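Local atomic coordinates of alpha-Amylase (Thermotoga maritima, PDB entry 2B5D), a protein that belongs to glycosyl hydrolase family 57, a family of carbohydrate-active enzymes. Residues Arg293-Ser298 with Ser302-Tyr307. Numbering follows the deposited sequence.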
# COMPACT_ATOMS: atom_id res chain seq x y z
N ARG A 293 -14.76 31.57 3.54
CA ARG A 293 -16.14 31.14 3.42
C ARG A 293 -16.26 30.25 2.17
O ARG A 293 -15.39 30.28 1.29
CB ARG A 293 -17.09 32.34 3.34
CG ARG A 293 -16.76 33.36 2.26
CD ARG A 293 -17.64 34.60 2.39
NE ARG A 293 -17.51 35.43 1.20
CZ ARG A 293 -18.29 35.36 0.12
NH1 ARG A 293 -19.28 34.47 0.04
NH2 ARG A 293 -18.05 36.16 -0.91
N ILE A 294 -17.34 29.49 2.07
CA ILE A 294 -17.54 28.57 0.95
C ILE A 294 -17.47 29.30 -0.41
O ILE A 294 -16.97 28.73 -1.38
CB ILE A 294 -18.84 27.72 1.11
CG1 ILE A 294 -18.75 26.82 2.36
CG2 ILE A 294 -19.16 26.88 -0.16
CD1 ILE A 294 -20.06 26.30 2.86
N THR A 295 -18.01 30.53 -0.46
CA THR A 295 -17.86 31.47 -1.59
C THR A 295 -18.73 31.19 -2.83
O THR A 295 -19.38 32.11 -3.37
CB THR A 295 -16.38 31.58 -2.04
OG1 THR A 295 -15.58 31.97 -0.92
CG2 THR A 295 -16.21 32.61 -3.16
N SER A 296 -18.73 29.94 -3.30
CA SER A 296 -19.40 29.61 -4.55
C SER A 296 -19.28 28.13 -4.80
O SER A 296 -18.59 27.45 -4.08
CB SER A 296 -18.74 30.35 -5.72
OG SER A 296 -17.65 29.60 -6.22
N LYS A 297 -19.92 27.65 -5.86
CA LYS A 297 -19.88 26.25 -6.25
C LYS A 297 -18.64 25.87 -7.02
O LYS A 297 -18.59 24.80 -7.64
CB LYS A 297 -21.11 25.90 -7.08
CG LYS A 297 -22.39 25.95 -6.30
CD LYS A 297 -22.42 24.92 -5.17
CE LYS A 297 -23.84 24.83 -4.57
NZ LYS A 297 -23.92 23.64 -3.67
N SER A 298 -17.64 26.75 -7.04
CA SER A 298 -16.46 26.50 -7.85
C SER A 298 -15.68 25.30 -7.32
O SER A 298 -15.61 25.08 -6.12
CB SER A 298 -15.55 27.72 -7.92
OG SER A 298 -14.53 27.49 -8.85
N SER A 302 -8.94 27.66 -4.64
CA SER A 302 -8.07 28.82 -4.48
C SER A 302 -8.80 30.16 -4.64
O SER A 302 -8.32 31.21 -4.21
CB SER A 302 -6.88 28.73 -5.45
OG SER A 302 -7.23 29.21 -6.73
N GLN A 303 -9.98 30.13 -5.25
CA GLN A 303 -10.75 31.35 -5.48
C GLN A 303 -11.66 31.75 -4.31
O GLN A 303 -12.49 32.66 -4.45
CB GLN A 303 -11.55 31.21 -6.77
CG GLN A 303 -10.68 31.10 -8.04
CD GLN A 303 -11.51 31.22 -9.31
OE1 GLN A 303 -12.42 32.05 -9.38
NE2 GLN A 303 -11.24 30.36 -10.29
N LYS A 304 -11.48 31.09 -3.17
CA LYS A 304 -12.30 31.29 -1.99
C LYS A 304 -12.04 32.58 -1.24
O LYS A 304 -10.90 32.92 -0.93
CB LYS A 304 -12.19 30.08 -1.03
CG LYS A 304 -12.90 28.88 -1.62
CD LYS A 304 -13.22 27.83 -0.60
CE LYS A 304 -13.66 26.57 -1.30
NZ LYS A 304 -15.13 26.51 -1.57
N GLU A 305 -13.11 33.28 -0.91
CA GLU A 305 -13.01 34.54 -0.22
C GLU A 305 -12.98 34.38 1.28
O GLU A 305 -13.40 33.36 1.83
CB GLU A 305 -14.15 35.46 -0.65
CG GLU A 305 -13.82 36.09 -1.97
CD GLU A 305 -14.99 36.75 -2.61
OE1 GLU A 305 -15.25 36.41 -3.79
OE2 GLU A 305 -15.64 37.60 -1.94
N TYR A 306 -12.50 35.42 1.94
CA TYR A 306 -12.37 35.42 3.39
C TYR A 306 -13.71 35.41 4.13
O TYR A 306 -14.68 36.03 3.70
CB TYR A 306 -11.49 36.60 3.84
CG TYR A 306 -10.02 36.37 3.52
CD1 TYR A 306 -9.32 37.25 2.67
CD2 TYR A 306 -9.34 35.25 4.05
CE1 TYR A 306 -7.97 37.05 2.36
CE2 TYR A 306 -7.99 35.03 3.74
CZ TYR A 306 -7.31 35.95 2.89
OH TYR A 306 -5.97 35.74 2.58
N TYR A 307 -13.74 34.69 5.24
CA TYR A 307 -14.93 34.55 6.07
C TYR A 307 -15.30 35.87 6.75
O TYR A 307 -14.46 36.51 7.42
CB TYR A 307 -14.71 33.46 7.14
CG TYR A 307 -15.91 33.12 8.00
CD1 TYR A 307 -17.11 32.65 7.43
CD2 TYR A 307 -15.85 33.24 9.38
CE1 TYR A 307 -18.20 32.33 8.21
CE2 TYR A 307 -16.93 32.92 10.19
CZ TYR A 307 -18.11 32.47 9.59
OH TYR A 307 -19.19 32.14 10.38
O HOH W 1 -15.47 37.61 2.01
O HOH W 2 -15.91 27.13 -4.20
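A surface loop of the family 57 region, running from helix 271-274 to helix 309-338, folds back on itself where R293, I294 and T295 meet K304 and E305. R293 N donates to E305 O (2.8 Å, N-H...O 160°). T295 OG1 bridges the two segments: it accepts from E305 N (2.8 Å) and gives its proton to R293 O (2.8 Å), reaching that carbonyl from above its plane. K304 runs its methylenes past R293 O and, bent at chi4 (-89°), brings NZ to I294 O (2.9 Å); water 2 and a salt bridge to E260 also hold this ammonium. R293 and E305 lie alongside, their flat groups almost perpendicular (89°), and NH2 meets OE2 (3.0 Å) from above the carboxylate plane. Y306 O lies at the edge of the guanidinium, whose NH1 bonds P256 O. S298 OG bonds Y155 OH of the second subunit, placing this end of the loop at a subunit interface. Backbone carbonyls R293 O and I294 O thus each receive a side-chain donor, and the two segments, neither a regular helix or strand, are tied by polar bonds; the ion pair, with one bent N-H...O bond and an exposed E305, probably contributes modestly.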